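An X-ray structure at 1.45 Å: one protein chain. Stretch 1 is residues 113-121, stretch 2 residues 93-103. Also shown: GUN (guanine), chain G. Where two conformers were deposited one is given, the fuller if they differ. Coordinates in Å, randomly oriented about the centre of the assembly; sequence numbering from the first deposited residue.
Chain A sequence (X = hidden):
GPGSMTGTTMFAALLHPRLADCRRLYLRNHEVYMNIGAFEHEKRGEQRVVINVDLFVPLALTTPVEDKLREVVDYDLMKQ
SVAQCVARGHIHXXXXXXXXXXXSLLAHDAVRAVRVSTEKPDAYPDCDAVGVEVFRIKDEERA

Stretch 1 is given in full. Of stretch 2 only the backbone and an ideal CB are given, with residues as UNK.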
# COMPACT_ATOMS: atom_id res chain seq x y z
N ALA A 113 6.56 18.29 -2.47
CA ALA A 113 7.07 17.02 -2.99
C ALA A 113 6.12 16.44 -4.00
O ALA A 113 4.91 16.81 -3.97
CB ALA A 113 7.27 15.99 -1.87
N VAL A 114 6.61 15.54 -4.83
CA VAL A 114 5.73 14.85 -5.76
C VAL A 114 6.18 13.41 -5.94
O VAL A 114 7.39 13.10 -5.91
CB VAL A 114 5.61 15.65 -7.07
CG1 VAL A 114 6.94 15.73 -7.76
CG2 VAL A 114 4.53 15.01 -7.99
N ARG A 115 5.20 12.51 -6.07
CA ARG A 115 5.47 11.11 -6.43
C ARG A 115 4.78 10.96 -7.80
O ARG A 115 3.57 11.30 -7.91
CB ARG A 115 4.90 10.12 -5.43
CG ARG A 115 5.30 8.64 -5.80
CD ARG A 115 4.67 7.61 -4.85
NE ARG A 115 3.20 7.56 -5.06
CZ ARG A 115 2.54 6.85 -6.00
NH1 ARG A 115 3.15 6.07 -6.91
NH2 ARG A 115 1.20 6.92 -6.05
N VAL A 116 5.45 10.43 -8.81
CA VAL A 116 4.86 10.13 -10.12
C VAL A 116 5.28 8.74 -10.52
O VAL A 116 6.43 8.35 -10.38
CB VAL A 116 5.37 11.06 -11.20
CG1 VAL A 116 4.65 10.73 -12.55
CG2 VAL A 116 5.15 12.52 -10.80
N SER A 117 4.30 7.94 -10.96
CA SER A 117 4.59 6.67 -11.61
C SER A 117 3.94 6.66 -12.98
O SER A 117 2.82 7.18 -13.19
CB SER A 117 4.17 5.43 -10.79
OG SER A 117 2.76 5.37 -10.65
N THR A 118 4.63 6.04 -13.92
CA THR A 118 4.06 5.66 -15.22
C THR A 118 4.16 4.15 -15.34
O THR A 118 5.05 3.54 -14.76
CB THR A 118 4.79 6.34 -16.42
OG1 THR A 118 6.16 5.90 -16.41
CG2 THR A 118 4.79 7.90 -16.26
N GLU A 119 3.22 3.54 -16.08
CA GLU A 119 3.34 2.10 -16.33
C GLU A 119 2.66 1.79 -17.62
O GLU A 119 1.75 2.46 -18.10
CB GLU A 119 2.78 1.31 -15.14
CG GLU A 119 1.25 1.43 -15.01
CD GLU A 119 0.69 0.94 -13.70
OE1 GLU A 119 1.34 1.16 -12.67
OE2 GLU A 119 -0.46 0.46 -13.69
N LYS A 120 3.12 0.66 -18.21
CA LYS A 120 2.54 0.12 -19.42
C LYS A 120 1.86 -1.19 -19.11
O LYS A 120 2.53 -2.24 -18.91
CB LYS A 120 3.66 -0.17 -20.44
CG LYS A 120 4.16 1.05 -21.10
CD LYS A 120 5.33 0.61 -22.08
CE LYS A 120 6.03 1.72 -22.65
NZ LYS A 120 6.93 1.14 -23.78
N PRO A 121 0.53 -1.18 -19.08
CA PRO A 121 -0.19 -2.45 -18.83
C PRO A 121 0.05 -3.50 -19.88
O PRO A 121 -0.13 -4.70 -19.55
CB PRO A 121 -1.67 -2.06 -18.80
CG PRO A 121 -1.70 -0.67 -19.53
CD PRO A 121 -0.40 -0.04 -19.18
N UNK A 93 11.25 6.58 -23.75
CA UNK A 93 11.37 5.90 -22.46
C UNK A 93 10.34 6.35 -21.46
O UNK A 93 9.97 7.54 -21.39
CB UNK A 93 12.77 6.12 -21.88
N UNK A 94 9.89 5.44 -20.59
CA UNK A 94 9.02 5.81 -19.48
C UNK A 94 9.72 6.82 -18.58
O UNK A 94 9.05 7.74 -18.10
CB UNK A 94 8.61 4.57 -18.68
N UNK A 95 11.02 6.70 -18.34
CA UNK A 95 11.73 7.67 -17.51
C UNK A 95 11.59 9.08 -18.06
O UNK A 95 11.42 10.01 -17.28
CB UNK A 95 13.21 7.30 -17.40
N UNK A 96 11.63 9.22 -19.37
CA UNK A 96 11.51 10.58 -19.96
C UNK A 96 10.16 11.20 -19.59
O UNK A 96 10.11 12.35 -19.14
CB UNK A 96 11.66 10.53 -21.48
N UNK A 97 9.08 10.44 -19.67
CA UNK A 97 7.76 10.96 -19.34
C UNK A 97 7.63 11.16 -17.86
O UNK A 97 7.14 12.23 -17.43
CB UNK A 97 6.66 10.02 -19.84
N UNK A 98 8.02 10.18 -17.06
CA UNK A 98 7.86 10.27 -15.63
C UNK A 98 8.63 11.45 -15.05
O UNK A 98 8.07 12.19 -14.22
CB UNK A 98 8.31 8.97 -14.97
N UNK A 99 9.87 11.59 -15.45
CA UNK A 99 10.71 12.67 -14.94
C UNK A 99 10.14 14.03 -15.38
O UNK A 99 10.20 15.00 -14.58
CB UNK A 99 12.15 12.51 -15.43
N UNK A 100 9.59 14.14 -16.60
CA UNK A 100 9.06 15.40 -17.07
C UNK A 100 7.82 15.80 -16.28
O UNK A 100 7.68 16.99 -15.94
CB UNK A 100 8.74 15.32 -18.56
N UNK A 101 6.95 14.85 -15.91
CA UNK A 101 5.76 15.15 -15.15
C UNK A 101 6.20 15.60 -13.77
O UNK A 101 5.69 16.62 -13.24
CB UNK A 101 4.82 13.95 -15.08
N UNK A 102 7.15 14.87 -13.17
CA UNK A 102 7.61 15.28 -11.84
C UNK A 102 8.23 16.67 -11.85
O UNK A 102 7.94 17.48 -10.93
CB UNK A 102 8.62 14.27 -11.30
N UNK A 103 9.06 16.99 -12.83
CA UNK A 103 9.69 18.32 -12.88
C UNK A 103 8.64 19.41 -13.05
O UNK A 103 8.73 20.49 -12.39
CB UNK A 103 10.71 18.39 -14.02
N9 GUN G . 12.95 -1.29 -21.73
C8 GUN G . 12.08 -1.03 -22.78
N7 GUN G . 11.43 0.22 -22.65
C5 GUN G . 12.02 0.73 -21.51
C6 GUN G . 11.79 2.00 -20.80
O6 GUN G . 11.02 2.90 -21.17
N1 GUN G . 12.55 2.20 -19.64
C2 GUN G . 13.40 1.22 -19.12
N2 GUN G . 14.05 1.45 -17.93
N3 GUN G . 13.61 0.00 -19.79
C4 GUN G . 12.89 -0.17 -20.95

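The helix of stretch 2 runs roughly antiparallel to the strand, their axes 7.9 Å apart at closest approach. Strand side chains alternate, so Val 114, Val 116 and Thr 118 face the helix.

Position 93 lies just before the helix, with phi/psi of -101/147 and its CB directed away from the strand; a capping residue such as Ser, Thr or Asp might be expected, but many would fit. It is Leu 93, whose CA lies 3.3 Å from guanine O6.

At 94 the CB points toward the strand, 3.6 Å from Thr 118 OG1. A hydroxyl this close favours a polar partner: Ser, Asn, Gln or an acid could answer it. The residue is Gln 94. Thr 118 OG1 donates a hydrogen bond to Gln 94 OE1 at 2.9 Å, while the aliphatic CG of Lys 120 lies 3.6 Å from Gln 94 NE2. The backbone serves the ligand: Gln 94 N donates to guanine O6 at 2.8 Å.

Position 95 turns away from the strand, on the side where guanine presents the donors N1 and N2. An acid with enough reach suits best. Glu 95 accepts from guanine N1 through OE1 at 2.8 Å and from N2 through OE2 at 2.7 Å, a paired match of two acceptors to two donors.

Position 96 is out of reach and tolerates many residues; it is Thr 96.

At 97 the CB points sideways, 4.6 Å from Thr 118 CG2. A methyl nearby invites an apolar chain, such as Leu, Met or Ile. Leu 97 brings its CD2 to 4.0 Å from Thr 118 CG2.

Position 98 sits where the backbones are close, its CA 6.0 Å from that of Thr 118. Its ideal CB is 3.9 Å from Thr 118 CG2 and 4.7 Å from Val 116 CG1, so a small residue, Ala, Ser or Cys, is the natural choice. In Cys 98, SG lies 3.9 Å from Val 116 CG1 and 3.3 Å from Val 116 O.

Positions 99 and 100 do not touch the strand, and helix-compatible residues of many kinds would serve; they are Asp 99 and Ala 100.

At 101 the CB points toward Val 116 CG1, 4.1 Å away, which favours Val, Ile or Leu. Ile 101 packs its CG2 3.9 Å from Val 116 CG1.

At 102 the ideal CB already lies 3.9 Å from Val 116 CG2 and 4.2 Å from Val 114 CG1; a small apolar residue suits. Ala 102 makes both contacts with its single methyl.

Position 103 points away and is permissive; it is Ala 103.

Stretch 2 (93-103) LQETLCDAIAA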
# COMPACT_ATOMS: atom_id res chain seq x y z
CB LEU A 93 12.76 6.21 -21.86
CG LEU A 93 13.96 5.83 -22.67
CD1 LEU A 93 15.22 6.29 -21.94
CD2 LEU A 93 13.93 4.34 -22.81
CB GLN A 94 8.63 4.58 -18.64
CG GLN A 94 7.68 3.63 -19.40
CD GLN A 94 6.88 2.77 -18.44
OE1 GLN A 94 6.28 3.25 -17.49
NE2 GLN A 94 6.85 1.45 -18.67
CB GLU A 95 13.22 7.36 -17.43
CG GLU A 95 13.58 6.15 -16.54
CD GLU A 95 13.42 4.78 -17.21
OE1 GLU A 95 12.80 4.61 -18.28
OE2 GLU A 95 13.95 3.82 -16.62
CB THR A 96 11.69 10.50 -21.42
OG1 THR A 96 13.03 10.03 -21.68
CG2 THR A 96 11.51 11.84 -22.09
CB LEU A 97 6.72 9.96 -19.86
CG LEU A 97 5.27 10.34 -19.53
CD1 LEU A 97 4.86 11.63 -20.15
CD2 LEU A 97 4.28 9.19 -19.96
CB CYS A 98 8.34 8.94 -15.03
SG CYS A 98 7.95 8.74 -13.28
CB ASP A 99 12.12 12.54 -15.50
CG ASP A 99 12.91 11.34 -14.94
OD1 ASP A 99 12.45 10.62 -14.02
OD2 ASP A 99 14.02 11.13 -15.48
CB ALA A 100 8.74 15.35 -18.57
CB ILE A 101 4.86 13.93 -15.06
CG1 ILE A 101 4.25 13.63 -16.43
CG2 ILE A 101 3.67 14.20 -14.08
CD1 ILE A 101 3.69 12.18 -16.50
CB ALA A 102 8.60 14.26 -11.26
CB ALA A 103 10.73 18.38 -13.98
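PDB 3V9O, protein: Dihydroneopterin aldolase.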